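Local coordinates for protein inositol dehydrogenase (Lactobacillus casei, PDB 4MKX) that probably catalyses the NAD-dependent oxidation of scyllo-inositol, as a tetrameric dehydrogenase of the Gfo/Idh/MocA family, at residues D74-A79 with E98-A103; F92-I97 with E121-V126; D145-A150 with V261-I266. All coordinates share one frame; numbering follows the deposited sequence.

Contact 1 of 3, residues D74-A79 with E98-A103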
ATOM      1  N   ASP A  74      12.563 -32.792 -39.539  1.00 18.63           N
ATOM      2  CA  ASP A  74      13.052 -32.217 -40.784  1.00 18.51           C
ATOM      3  C   ASP A  74      13.831 -30.947 -40.459  1.00 22.13           C
ATOM      4  O   ASP A  74      14.914 -30.726 -40.986  1.00 21.08           O
ATOM      5  CB  ASP A  74      11.888 -31.908 -41.721  1.00 22.88           C
ATOM      6  CG  ASP A  74      12.346 -31.478 -43.103  1.00 25.06           C
ATOM      7  OD1 ASP A  74      13.539 -31.675 -43.424  1.00 27.68           O
ATOM      8  OD2 ASP A  74      11.512 -30.946 -43.865  1.00 24.39           O
ATOM      9  N   MET A  75      13.301 -30.135 -39.545  1.00 20.35           N
ATOM     10  CA  MET A  75      13.995 -28.902 -39.167  1.00 17.96           C
ATOM     11  C   MET A  75      15.346 -29.172 -38.520  1.00 17.11           C
ATOM     12  O   MET A  75      16.356 -28.567 -38.880  1.00 17.71           O
ATOM     13  CB  MET A  75      13.152 -28.048 -38.215  1.00 19.30           C
ATOM     14  CG  MET A  75      13.893 -26.789 -37.753  1.00 17.01           C
ATOM     15  SD  MET A  75      12.914 -25.688 -36.703  1.00 17.33           S
ATOM     16  CE  MET A  75      12.703 -26.694 -35.243  1.00 18.28           C
ATOM     17  N   VAL A  76      15.369 -30.072 -37.549  1.00 17.75           N
ATOM     18  CA  VAL A  76      16.594 -30.319 -36.801  1.00 16.35           C
ATOM     19  C   VAL A  76      17.691 -30.992 -37.654  1.00 21.52           C
ATOM     20  O   VAL A  76      18.895 -30.812 -37.418  1.00 20.26           O
ATOM     21  CB  VAL A  76      16.272 -31.100 -35.523  1.00 22.46           C
ATOM     22  CG1 VAL A  76      17.491 -31.246 -34.678  1.00 26.98           C
ATOM     23  CG2 VAL A  76      15.212 -30.340 -34.731  1.00 20.23           C
ATOM     24  N   GLN A  77      17.273 -31.750 -38.658  0.80 18.98           N
ATOM     25  CA  GLN A  77      18.234 -32.414 -39.528  0.80 21.67           C
ATOM     26  C   GLN A  77      18.805 -31.476 -40.581  0.80 22.20           C
ATOM     27  O   GLN A  77      19.972 -31.596 -40.960  0.80 23.98           O
ATOM     28  CB  GLN A  77      17.592 -33.609 -40.228  0.80 21.32           C
ATOM     29  CG  GLN A  77      17.275 -34.773 -39.325  0.80 28.00           C
ATOM     30  CD  GLN A  77      16.568 -35.887 -40.067  0.80 30.46           C
ATOM     31  OE1 GLN A  77      17.056 -36.373 -41.087  0.80 35.87           O
ATOM     32  NE2 GLN A  77      15.407 -36.293 -39.562  0.80 29.46           N
ATOM     33  N   HIS A  78      17.987 -30.549 -41.067  0.79 20.23           N
ATOM     34  CA  HIS A  78      18.362 -29.788 -42.259  0.79 20.68           C
ATOM     35  C   HIS A  78      18.561 -28.280 -42.077  0.79 21.68           C
ATOM     36  O   HIS A  78      19.336 -27.677 -42.814  0.79 20.66           O
ATOM     37  CB  HIS A  78      17.359 -30.050 -43.385  0.79 22.98           C
ATOM     38  CG  HIS A  78      17.168 -31.504 -43.694  0.79 25.26           C
ATOM     39  ND1 HIS A  78      15.934 -32.118 -43.643  0.79 23.80           N
ATOM     40  CD2 HIS A  78      18.050 -32.460 -44.073  0.79 27.91           C
ATOM     41  CE1 HIS A  78      16.067 -33.394 -43.961  0.79 27.01           C
ATOM     42  NE2 HIS A  78      17.340 -33.626 -44.231  0.79 27.10           N
ATOM     43  N   ALA A  79      17.873 -27.665 -41.113  1.00 22.59           N
ATOM     44  CA  ALA A  79      17.975 -26.213 -40.945  1.00 19.58           C
ATOM     45  C   ALA A  79      19.366 -25.777 -40.497  1.00 16.20           C
ATOM     46  O   ALA A  79      20.111 -26.549 -39.892  1.00 20.41           O
ATOM     47  CB  ALA A  79      16.907 -25.693 -39.972  1.00 18.96           C
ATOM     48  N   GLU A  98      14.742 -35.177 -27.281  1.00 16.96           N
ATOM     49  CA  GLU A  98      15.647 -36.257 -27.669  1.00 16.87           C
ATOM     50  C   GLU A  98      16.176 -36.097 -29.088  1.00 18.75           C
ATOM     51  O   GLU A  98      17.374 -36.245 -29.334  1.00 19.60           O
ATOM     52  CB  GLU A  98      14.967 -37.621 -27.496  1.00 15.23           C
ATOM     53  CG  GLU A  98      14.779 -38.016 -26.034  1.00 17.78           C
ATOM     54  CD  GLU A  98      14.121 -39.367 -25.870  1.00 19.55           C
ATOM     55  OE1 GLU A  98      14.079 -40.139 -26.851  1.00 23.12           O
ATOM     56  OE2 GLU A  98      13.648 -39.657 -24.757  1.00 19.96           O
ATOM     57  N   SER A  99      15.277 -35.802 -30.020  1.00 14.87           N
ATOM     58  CA  SER A  99      15.664 -35.622 -31.410  1.00 16.79           C
ATOM     59  C   SER A  99      16.638 -34.467 -31.593  1.00 21.02           C
ATOM     60  O   SER A  99      17.616 -34.577 -32.339  1.00 19.99           O
ATOM     61  CB  SER A  99      14.433 -35.380 -32.267  1.00 18.07           C
ATOM     62  OG  SER A  99      14.811 -34.883 -33.534  0.46 21.52           O
ATOM     63  N   ALA A 100      16.373 -33.352 -30.917  1.00 17.83           N
ATOM     64  CA  ALA A 100      17.246 -32.196 -31.056  1.00 16.19           C
ATOM     65  C   ALA A 100      18.641 -32.489 -30.523  1.00 17.74           C
ATOM     66  O   ALA A 100      19.638 -32.119 -31.141  1.00 18.42           O
ATOM     67  CB  ALA A 100      16.652 -30.986 -30.343  1.00 15.75           C
ATOM     68  N   LEU A 101      18.714 -33.172 -29.384  1.00 16.01           N
ATOM     69  CA  LEU A 101      19.997 -33.489 -28.775  1.00 16.24           C
ATOM     70  C   LEU A 101      20.767 -34.479 -29.645  1.00 19.68           C
ATOM     71  O   LEU A 101      21.982 -34.351 -29.814  1.00 21.28           O
ATOM     72  CB  LEU A 101      19.814 -34.049 -27.362  1.00 18.28           C
ATOM     73  CG  LEU A 101      19.375 -33.030 -26.316  1.00 18.19           C
ATOM     74  CD1 LEU A 101      19.186 -33.727 -24.964  1.00 19.05           C
ATOM     75  CD2 LEU A 101      20.394 -31.918 -26.192  1.00 20.33           C
ATOM     76  N   ASN A 102      20.053 -35.451 -30.200  1.00 19.27           N
ATOM     77  CA  ASN A 102      20.680 -36.449 -31.070  1.00 21.12           C
ATOM     78  C   ASN A 102      21.244 -35.833 -32.352  1.00 25.20           C
ATOM     79  O   ASN A 102      22.191 -36.357 -32.941  1.00 23.36           O
ATOM     80  CB  ASN A 102      19.692 -37.580 -31.383  1.00 22.70           C
ATOM     81  CG  ASN A 102      19.511 -38.543 -30.211  1.00 28.98           C
ATOM     82  OD1 ASN A 102      20.458 -38.824 -29.472  1.00 32.45           O
ATOM     83  ND2 ASN A 102      18.292 -39.052 -30.039  1.00 26.83           N
ATOM     84  N   ALA A 103      20.667 -34.715 -32.780  1.00 20.90           N
ATOM     85  CA  ALA A 103      21.151 -34.014 -33.960  1.00 19.93           C
ATOM     86  C   ALA A 103      22.134 -32.913 -33.593  1.00 20.99           C
ATOM     87  O   ALA A 103      22.485 -32.079 -34.431  1.00 24.35           O
ATOM     88  CB  ALA A 103      20.007 -33.462 -34.746  1.00 19.44           C
TER
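Val76 meets Ala100 and Ala103 between two helices, and the flat groups stand apart from that meeting. The imidazole of His78 has CB of Gln77 over the centre of one face, 3.9 Å above the ring plane. At the ring edge, in the same plane, lies the carboxylate carbon CG of Asp74. His78 ND1 is modelled as donating to Asp74 OD1, one turn back in the helix, but too close for the length to be trusted.

Both helices belong to the NAD-binding Rossmann fold. Helix 72-78 lies on the crossover from strand 67-69 to strand 83-86. Helix 93-102 lies on the next one, from strand 83-86 to strand 106-109. The two pack side by side near their C-terminal ends.

Val76 carries the contact. Its CG1 is anti to the backbone N (chi1 -174°), which sends this methyl across to the second helix. There CG1 sits 3.8 Å from Ala100 CA and 4.4 Å from Ala100 CB. It presses more closely on Ala103, with CG1 to CB at 3.4 Å, tighter than usual for two carbons. The small alanine side chains let the backbones come near: Val76 CA and Ala100 CA are 6.1 Å apart. Lys105 also touches the valine.

The neighbouring Met75 turns to the sheet and packs on strands 67-69 and 43-49. A polar tie runs beside the apolar contact, where Ser99 OG is hydrogen-bonded to Asp73 OD1, just ahead of residues 74-79. Ala103 is the first residue past its helix to leave helical geometry. Its N still donates to Ser99 O at 3.1 Å, and its CB lies 3.9 Å from the backbone O of Val76.

Contact 2 of 3, residues F92-I97 with E121-V126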
ATOM      1  N   PHE A  92       4.615 -33.455 -26.632  1.00 19.39           N
ATOM      2  CA  PHE A  92       5.659 -33.598 -27.655  1.00 19.26           C
ATOM      3  C   PHE A  92       7.046 -33.238 -27.146  1.00 18.17           C
ATOM      4  O   PHE A  92       8.038 -33.462 -27.842  1.00 17.78           O
ATOM      5  CB  PHE A  92       5.347 -32.715 -28.867  1.00 19.27           C
ATOM      6  CG  PHE A  92       4.072 -33.072 -29.565  1.00 21.45           C
ATOM      7  CD1 PHE A  92       4.047 -34.086 -30.510  1.00 28.66           C
ATOM      8  CD2 PHE A  92       2.898 -32.396 -29.279  1.00 23.54           C
ATOM      9  CE1 PHE A  92       2.866 -34.420 -31.156  1.00 28.19           C
ATOM     10  CE2 PHE A  92       1.717 -32.724 -29.920  1.00 24.34           C
ATOM     11  CZ  PHE A  92       1.703 -33.738 -30.861  1.00 25.53           C
ATOM     12  N   HIS A  93       7.120 -32.662 -25.950  1.00 14.79           N
ATOM     13  CA  HIS A  93       8.397 -32.167 -25.432  1.00 14.94           C
ATOM     14  C   HIS A  93       9.504 -33.219 -25.404  1.00 16.83           C
ATOM     15  O   HIS A  93      10.581 -32.983 -25.925  1.00 15.99           O
ATOM     16  CB  HIS A  93       8.240 -31.524 -24.055  1.00 15.65           C
ATOM     17  CG  HIS A  93       7.486 -30.237 -24.083  1.00 14.93           C
ATOM     18  ND1 HIS A  93       7.298 -29.455 -22.959  1.00 11.77           N
ATOM     19  CD2 HIS A  93       6.853 -29.600 -25.094  1.00 13.56           C
ATOM     20  CE1 HIS A  93       6.588 -28.391 -23.282  1.00 15.88           C
ATOM     21  NE2 HIS A  93       6.302 -28.452 -24.570  1.00 15.14           N
ATOM     22  N   LEU A  94       9.241 -34.377 -24.806  1.00 16.45           N
ATOM     23  CA  LEU A  94      10.279 -35.394 -24.657  1.00 12.90           C
ATOM     24  C   LEU A  94      10.844 -35.883 -25.986  1.00 14.66           C
ATOM     25  O   LEU A  94      12.060 -35.975 -26.136  1.00 16.70           O
ATOM     26  CB  LEU A  94       9.764 -36.587 -23.843  1.00 13.12           C
ATOM     27  CG  LEU A  94       9.346 -36.231 -22.414  1.00 12.05           C
ATOM     28  CD1 LEU A  94       8.807 -37.462 -21.717  1.00 14.59           C
ATOM     29  CD2 LEU A  94      10.529 -35.693 -21.653  1.00 15.14           C
ATOM     30  N   GLN A  95       9.979 -36.173 -26.952  1.00 15.51           N
ATOM     31  CA  GLN A  95      10.460 -36.719 -28.225  1.00 16.87           C
ATOM     32  C   GLN A  95      11.229 -35.662 -29.014  1.00 16.80           C
ATOM     33  O   GLN A  95      12.208 -35.981 -29.704  1.00 18.25           O
ATOM     34  CB  GLN A  95       9.319 -37.325 -29.052  1.00 20.61           C
ATOM     35  CG  GLN A  95       8.310 -36.331 -29.615  1.00 24.17           C
ATOM     36  CD  GLN A  95       7.400 -36.959 -30.662  0.30 25.11           C
ATOM     37  OE1 GLN A  95       7.226 -38.178 -30.700  0.14 26.02           O
ATOM     38  NE2 GLN A  95       6.821 -36.128 -31.522  0.63 28.10           N
ATOM     39  N   GLN A  96      10.817 -34.401 -28.881  1.00 15.87           N
ATOM     40  CA  GLN A  96      11.506 -33.312 -29.573  1.00 15.89           C
ATOM     41  C   GLN A  96      12.836 -32.957 -28.902  1.00 15.30           C
ATOM     42  O   GLN A  96      13.827 -32.669 -29.587  1.00 15.86           O
ATOM     43  CB  GLN A  96      10.582 -32.101 -29.743  1.00 15.29           C
ATOM     44  CG  GLN A  96       9.412 -32.376 -30.697  1.00 16.66           C
ATOM     45  CD  GLN A  96       8.382 -31.275 -30.729  1.00 18.31           C
ATOM     46  OE1 GLN A  96       8.401 -30.366 -29.897  1.00 17.80           O
ATOM     47  NE2 GLN A  96       7.465 -31.351 -31.686  1.00 18.84           N
ATOM     48  N   ILE A  97      12.865 -32.989 -27.572  1.00 15.12           N
ATOM     49  CA  ILE A  97      14.112 -32.848 -26.823  1.00 10.49           C
ATOM     50  C   ILE A  97      15.145 -33.909 -27.264  1.00 17.80           C
ATOM     51  O   ILE A  97      16.289 -33.580 -27.566  1.00 18.02           O
ATOM     52  CB  ILE A  97      13.875 -32.952 -25.304  1.00 15.08           C
ATOM     53  CG1 ILE A  97      13.190 -31.693 -24.775  1.00 11.84           C
ATOM     54  CG2 ILE A  97      15.185 -33.116 -24.564  1.00 14.06           C
ATOM     55  CD1 ILE A  97      12.638 -31.901 -23.360  1.00 14.39           C
ATOM     56  N   GLU A 121      12.391 -40.348 -17.520  1.00 20.06           N
ATOM     57  CA  GLU A 121      13.677 -40.933 -17.156  1.00 20.83           C
ATOM     58  C   GLU A 121      14.468 -41.381 -18.391  1.00 17.89           C
ATOM     59  O   GLU A 121      15.697 -41.309 -18.402  1.00 20.18           O
ATOM     60  CB  GLU A 121      13.489 -42.076 -16.149  1.00 24.35           C
ATOM     61  CG  GLU A 121      12.811 -41.596 -14.866  1.00 26.64           C
ATOM     62  CD  GLU A 121      12.991 -42.542 -13.694  1.00 34.59           C
ATOM     63  OE1 GLU A 121      13.607 -43.613 -13.876  1.00 35.62           O
ATOM     64  OE2 GLU A 121      12.521 -42.204 -12.588  1.00 37.56           O
ATOM     65  N   HIS A 122      13.760 -41.798 -19.437  1.00 18.35           N
ATOM     66  CA  HIS A 122      14.407 -42.156 -20.701  1.00 21.20           C
ATOM     67  C   HIS A 122      15.084 -40.919 -21.279  1.00 20.18           C
ATOM     68  O   HIS A 122      16.215 -40.978 -21.760  1.00 18.88           O
ATOM     69  CB  HIS A 122      13.379 -42.698 -21.691  1.00 20.63           C
ATOM     70  CG  HIS A 122      13.964 -43.138 -22.999  1.00 24.61           C
ATOM     71  ND1 HIS A 122      14.138 -42.281 -24.067  1.00 23.87           N
ATOM     72  CD2 HIS A 122      14.394 -44.353 -23.420  1.00 26.95           C
ATOM     73  CE1 HIS A 122      14.660 -42.947 -25.083  1.00 26.27           C
ATOM     74  NE2 HIS A 122      14.825 -44.206 -24.716  1.00 26.08           N
ATOM     75  N   THR A 123      14.398 -39.786 -21.203  1.00 18.17           N
ATOM     76  CA  THR A 123      14.966 -38.532 -21.697  1.00 16.77           C
ATOM     77  C   THR A 123      16.140 -38.049 -20.847  1.00 16.83           C
ATOM     78  O   THR A 123      17.115 -37.525 -21.379  1.00 16.41           O
ATOM     79  CB  THR A 123      13.883 -37.448 -21.807  1.00 16.33           C
ATOM     80  OG1 THR A 123      12.894 -37.883 -22.747  1.00 18.13           O
ATOM     81  CG2 THR A 123      14.483 -36.117 -22.282  1.00 17.23           C
ATOM     82  N   GLN A 124      16.046 -38.212 -19.530  1.00 14.86           N
ATOM     83  CA  GLN A 124      17.169 -37.902 -18.660  1.00 16.37           C
ATOM     84  C   GLN A 124      18.433 -38.633 -19.097  1.00 17.19           C
ATOM     85  O   GLN A 124      19.522 -38.067 -19.048  1.00 16.79           O
ATOM     86  CB  GLN A 124      16.849 -38.259 -17.218  1.00 18.84           C
ATOM     87  CG  GLN A 124      15.944 -37.252 -16.541  1.00 21.03           C
ATOM     88  CD  GLN A 124      15.656 -37.636 -15.113  1.00 20.22           C
ATOM     89  OE1 GLN A 124      14.875 -38.549 -14.859  1.00 24.94           O
ATOM     90  NE2 GLN A 124      16.295 -36.948 -14.171  1.00 23.39           N
ATOM     91  N   GLN A 125      18.282 -39.889 -19.502  1.00 17.31           N
ATOM     92  CA  GLN A 125      19.424 -40.660 -19.992  1.00 18.49           C
ATOM     93  C   GLN A 125      20.009 -40.044 -21.268  1.00 17.94           C
ATOM     94  O   GLN A 125      21.223 -39.877 -21.378  1.00 19.17           O
ATOM     95  CB  GLN A 125      19.017 -42.117 -20.218  1.00 16.83           C
ATOM     96  CG  GLN A 125      20.064 -42.957 -20.936  1.00 17.68           C
ATOM     97  CD  GLN A 125      21.317 -43.193 -20.107  1.00 19.33           C
ATOM     98  OE1 GLN A 125      21.373 -42.865 -18.926  1.00 19.51           O
ATOM     99  NE2 GLN A 125      22.325 -43.790 -20.727  1.00 21.35           N
ATOM    100  N   VAL A 126      19.143 -39.699 -22.220  1.00 14.88           N
ATOM    101  CA  VAL A 126      19.585 -39.067 -23.466  1.00 17.00           C
ATOM    102  C   VAL A 126      20.315 -37.757 -23.164  1.00 19.49           C
ATOM    103  O   VAL A 126      21.375 -37.479 -23.717  1.00 19.27           O
ATOM    104  CB  VAL A 126      18.414 -38.824 -24.444  1.00 17.65           C
ATOM    105  CG1 VAL A 126      18.908 -38.126 -25.701  1.00 22.29           C
ATOM    106  CG2 VAL A 126      17.750 -40.132 -24.825  1.00 18.76           C
TER
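Thr123 faces Leu94 and Ile97 from the neighbouring helix, and its side chain divides between them. CB comes first, 3.8 Å from Leu94 CD2. From there the hydroxyl branch goes to the leucine. OG1 lies 3.4 Å from Leu94 CD2 and 3.6 Å from Leu94 CB, so the leucine lies along the oxygen with both its root and its tip. The two side chains slant across each other.

The methyl branch turns mainly to Ile97. Thr123 CG2 is anti to the backbone N, with OG1 beside that N (chi1 -62°). This brings CG2 to Ile97, whose CG2 it meets at 3.8 Å. Here the side chains cross at about a right angle. Thr123 CG2 also lies 4.0 Å from Leu94 CD2.

Helices 93-102 and 117-128 are successive helices of the Rossmann fold. Strand 106-109 lies between them in the chain. Ile97 also packs on that strand and on strand 83-86, and Leu94 also touches Ala119 and Ile120.

OG1 has its polar partner one turn beyond Leu94: it is hydrogen-bonded to Glu98 OE2 and weakly to Ala119 O. A valine in place of Thr123 would probably leave Glu98 OE2 without one of its two mates and its carboxylate less firmly fixed. The other mate is His122 ND1, bonded to the same Glu98 oxygen.

Contact 3 of 3, residues D145-A150 with V261-I266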
ATOM      1  N   ASP A 145      12.817 -10.401 -11.764  1.00 10.33           N
ATOM      2  CA  ASP A 145      13.540  -9.509 -10.870  1.00  8.70           C
ATOM      3  C   ASP A 145      13.044  -9.582  -9.432  1.00 10.22           C
ATOM      4  O   ASP A 145      13.851  -9.579  -8.511  1.00 12.54           O
ATOM      5  CB  ASP A 145      13.497  -8.065 -11.368  1.00 11.13           C
ATOM      6  CG  ASP A 145      14.444  -7.813 -12.529  1.00 20.58           C
ATOM      7  OD1 ASP A 145      15.402  -8.599 -12.729  1.00 19.74           O
ATOM      8  OD2 ASP A 145      14.238  -6.797 -13.225  1.00 24.14           O
ATOM      9  N   SER A 146      11.730  -9.662  -9.228  1.00 10.94           N
ATOM     10  CA  SER A 146      11.215  -9.673  -7.855  1.00  8.82           C
ATOM     11  C   SER A 146      11.514 -11.002  -7.149  1.00  8.03           C
ATOM     12  O   SER A 146      11.894 -11.025  -5.972  1.00  9.16           O
ATOM     13  CB  SER A 146       9.715  -9.318  -7.801  1.00  9.53           C
ATOM     14  OG  SER A 146       9.516  -7.982  -8.242  1.00 10.14           O
ATOM     15  N   TYR A 147      11.342 -12.113  -7.853  1.00  8.62           N
ATOM     16  CA  TYR A 147      11.689 -13.417  -7.297  1.00  7.91           C
ATOM     17  C   TYR A 147      13.179 -13.503  -6.977  1.00 10.59           C
ATOM     18  O   TYR A 147      13.551 -14.051  -5.937  1.00 10.38           O
ATOM     19  CB  TYR A 147      11.289 -14.567  -8.236  1.00  8.58           C
ATOM     20  CG  TYR A 147       9.833 -14.967  -8.081  1.00  9.26           C
ATOM     21  CD1 TYR A 147       9.433 -15.847  -7.085  1.00 10.64           C
ATOM     22  CD2 TYR A 147       8.856 -14.423  -8.906  1.00  9.94           C
ATOM     23  CE1 TYR A 147       8.099 -16.196  -6.931  1.00 10.74           C
ATOM     24  CE2 TYR A 147       7.524 -14.753  -8.752  1.00  8.54           C
ATOM     25  CZ  TYR A 147       7.147 -15.646  -7.768  1.00 10.39           C
ATOM     26  OH  TYR A 147       5.812 -15.987  -7.613  1.00 11.15           O
ATOM     27  N   ARG A 148      14.017 -12.969  -7.861  0.84  8.27           N
ATOM     28  CA  ARG A 148      15.464 -12.980  -7.633  0.84 11.30           C
ATOM     29  C   ARG A 148      15.854 -12.136  -6.432  0.84 10.50           C
ATOM     30  O   ARG A 148      16.736 -12.522  -5.665  0.84 12.43           O
ATOM     31  CB  ARG A 148      16.241 -12.533  -8.883  0.84 10.88           C
ATOM     32  CG  ARG A 148      16.322 -13.633  -9.932  0.84 14.23           C
ATOM     33  CD  ARG A 148      17.294 -13.297 -11.082  0.84 17.71           C
ATOM     34  NE  ARG A 148      16.889 -12.102 -11.823  0.84 26.91           N
ATOM     35  CZ  ARG A 148      17.178 -11.859 -13.102  0.84 24.52           C
ATOM     36  NH1 ARG A 148      17.876 -12.730 -13.824  0.84 23.84           N
ATOM     37  NH2 ARG A 148      16.761 -10.737 -13.671  0.84 25.10           N
ATOM     38  N   TYR A 149      15.190 -10.996  -6.256  1.00 10.58           N
ATOM     39  CA  TYR A 149      15.452 -10.130  -5.113  1.00 11.52           C
ATOM     40  C   TYR A 149      15.124 -10.857  -3.812  1.00 12.75           C
ATOM     41  O   TYR A 149      15.875 -10.775  -2.836  1.00 13.40           O
ATOM     42  CB  TYR A 149      14.650  -8.813  -5.230  1.00 11.04           C
ATOM     43  CG  TYR A 149      14.880  -7.841  -4.088  1.00 11.51           C
ATOM     44  CD1 TYR A 149      15.927  -6.924  -4.126  1.00 15.73           C
ATOM     45  CD2 TYR A 149      14.042  -7.835  -2.981  1.00 11.40           C
ATOM     46  CE1 TYR A 149      16.135  -6.038  -3.076  1.00 18.26           C
ATOM     47  CE2 TYR A 149      14.239  -6.956  -1.933  1.00 15.36           C
ATOM     48  CZ  TYR A 149      15.286  -6.058  -1.990  1.00 16.51           C
ATOM     49  OH  TYR A 149      15.479  -5.185  -0.941  1.00 20.16           O
ATOM     50  N   ALA A 150      14.000 -11.572  -3.789  1.00  9.34           N
ATOM     51  CA  ALA A 150      13.610 -12.335  -2.604  1.00 10.04           C
ATOM     52  C   ALA A 150      14.567 -13.487  -2.341  1.00 12.04           C
ATOM     53  O   ALA A 150      14.884 -13.785  -1.190  1.00 13.06           O
ATOM     54  CB  ALA A 150      12.186 -12.858  -2.743  1.00 11.99           C
ATOM     55  N   VAL A 261      -0.438 -13.919  -9.277  1.00  9.87           N
ATOM     56  CA  VAL A 261       0.659 -14.824  -8.943  1.00  8.84           C
ATOM     57  C   VAL A 261       1.402 -14.198  -7.776  1.00 10.08           C
ATOM     58  O   VAL A 261       1.934 -13.091  -7.877  1.00  9.61           O
ATOM     59  CB  VAL A 261       1.599 -15.046 -10.130  1.00 11.63           C
ATOM     60  CG1 VAL A 261       2.838 -15.802  -9.700  1.00 10.46           C
ATOM     61  CG2 VAL A 261       0.879 -15.850 -11.201  1.00 12.79           C
ATOM     62  N   GLU A 262       1.388 -14.890  -6.653  1.00  7.48           N
ATOM     63  CA  GLU A 262       1.869 -14.330  -5.402  1.00  7.02           C
ATOM     64  C   GLU A 262       2.596 -15.447  -4.677  1.00  5.78           C
ATOM     65  O   GLU A 262       2.144 -16.590  -4.691  1.00  8.89           O
ATOM     66  CB  GLU A 262       0.689 -13.853  -4.543  1.00  8.65           C
ATOM     67  CG  GLU A 262       1.090 -13.329  -3.149  1.00  9.81           C
ATOM     68  CD  GLU A 262      -0.075 -13.183  -2.212  1.00 10.59           C
ATOM     69  OE1 GLU A 262      -1.203 -13.595  -2.579  1.00 10.26           O
ATOM     70  OE2 GLU A 262       0.124 -12.668  -1.081  1.00 10.23           O
ATOM     71  N   THR A 263       3.742 -15.129  -4.081  1.00  6.45           N
ATOM     72  CA  THR A 263       4.467 -16.113  -3.282  1.00  6.69           C
ATOM     73  C   THR A 263       4.864 -15.491  -1.964  1.00  6.85           C
ATOM     74  O   THR A 263       5.493 -14.435  -1.923  1.00  9.76           O
ATOM     75  CB  THR A 263       5.716 -16.601  -4.021  1.00  7.52           C
ATOM     76  OG1 THR A 263       5.304 -17.202  -5.252  1.00  8.17           O
ATOM     77  CG2 THR A 263       6.440 -17.662  -3.205  1.00  9.02           C
ATOM     78  N   GLU A 264       4.501 -16.170  -0.881  1.00  5.88           N
ATOM     79  CA  GLU A 264       4.783 -15.716   0.467  1.00  6.33           C
ATOM     80  C   GLU A 264       5.761 -16.691   1.098  1.00  5.70           C
ATOM     81  O   GLU A 264       5.584 -17.908   0.994  1.00 10.17           O
ATOM     82  CB  GLU A 264       3.479 -15.737   1.261  1.00  8.37           C
ATOM     83  CG  GLU A 264       3.617 -15.635   2.743  1.00  8.48           C
ATOM     84  CD  GLU A 264       2.279 -15.827   3.402  1.00  9.45           C
ATOM     85  OE1 GLU A 264       1.485 -14.861   3.395  1.00 10.75           O
ATOM     86  OE2 GLU A 264       1.993 -16.944   3.883  1.00 13.05           O
ATOM     87  N   ILE A 265       6.795 -16.158   1.742  1.00  8.58           N
ATOM     88  CA  ILE A 265       7.769 -17.000   2.430  1.00  8.74           C
ATOM     89  C   ILE A 265       7.821 -16.559   3.893  1.00  9.10           C
ATOM     90  O   ILE A 265       8.113 -15.400   4.191  1.00 10.62           O
ATOM     91  CB  ILE A 265       9.167 -16.853   1.786  1.00 10.75           C
ATOM     92  CG1 ILE A 265       9.099 -17.126   0.278  1.00 13.16           C
ATOM     93  CG2 ILE A 265      10.144 -17.834   2.428  1.00 16.24           C
ATOM     94  CD1 ILE A 265      10.380 -16.816  -0.436  1.00 19.25           C
ATOM     95  N   ILE A 266       7.512 -17.481   4.800  1.00  8.63           N
ATOM     96  CA  ILE A 266       7.608 -17.215   6.229  1.00  8.90           C
ATOM     97  C   ILE A 266       8.857 -17.900   6.765  1.00  9.17           C
ATOM     98  O   ILE A 266       9.056 -19.096   6.545  1.00 12.14           O
ATOM     99  CB  ILE A 266       6.396 -17.767   6.974  1.00 10.52           C
ATOM    100  CG1 ILE A 266       5.115 -17.149   6.399  1.00 12.96           C
ATOM    101  CG2 ILE A 266       6.508 -17.427   8.451  1.00 11.65           C
ATOM    102  CD1 ILE A 266       3.848 -17.579   7.113  1.00 13.71           C
TER
HETATM  103  O   HOH W   1       4.697 -12.955  -8.393  1.00 19.81           O
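Tyr147 and Thr263 cross at about a right angle, and the tyrosine meets the threonine at its ring edge. OG1 of Thr263 lies in the ring plane, beside the phenol end. It is hydrogen-bonded to Tyr147 OH at 2.7 Å, and either hydroxyl could be the donor. The same oxygen is 3.4 Å from ring carbon CE1 of Tyr147. Thr263 CB follows, 3.8 Å from that CE1.

CB of Tyr147 does not head for the strand. With CG beside the backbone N (chi1 -83°), the ring swings over and its hydroxyl end comes close. Val261 flanks the same end, also nearly perpendicular to the tyrosine, with CG1 3.6 Å from Tyr147 OH. A water donates to Val261 O at 2.8 Å and makes a weak bond to Tyr147 OH.

This is a helix lying on a sheet in the C-terminal domain of the Gfo/Idh/MocA family. The short axes run nearly parallel, 3° apart, with a closest approach of 11.0 Å. The long tyrosine bridges that gap. Val202 and Phe206 of helix 197-207 also pack against its side chain.

Side chains alternate along the strand. Val261, Thr263 and Ile265 point to the helix. Glu262 and Glu264 serve the opposite face, with salt bridges to Arg166, and Glu262 has another to Arg273 of the third subunit. Thr263 OG1 has a further hydrogen bond, to Ser167 OG on the adjoining strand 162-172.

Overall arrangement
Contacts 1 and 2 share helix 93-102 and lie in the Rossmann domain, their centres 13 Å apart. They join three helices in a row. Glu98 connects them: it lies in a segment of contact 1 but bonds His122 and Thr123 of contact 2. Contact 1 is only partly buried and meets through alkyl groups. Contact 2 is buried and sets a hydroxyl against apolar side chains. Contact 3 belongs to the C-terminal domain, on the other side of the chain's centre, about 31 Å from contact 2 between centres. It joins a helix to a strand and uses a buried hydroxyl pair. Other subunits touch its segments, while none touches those of contacts 1 and 2.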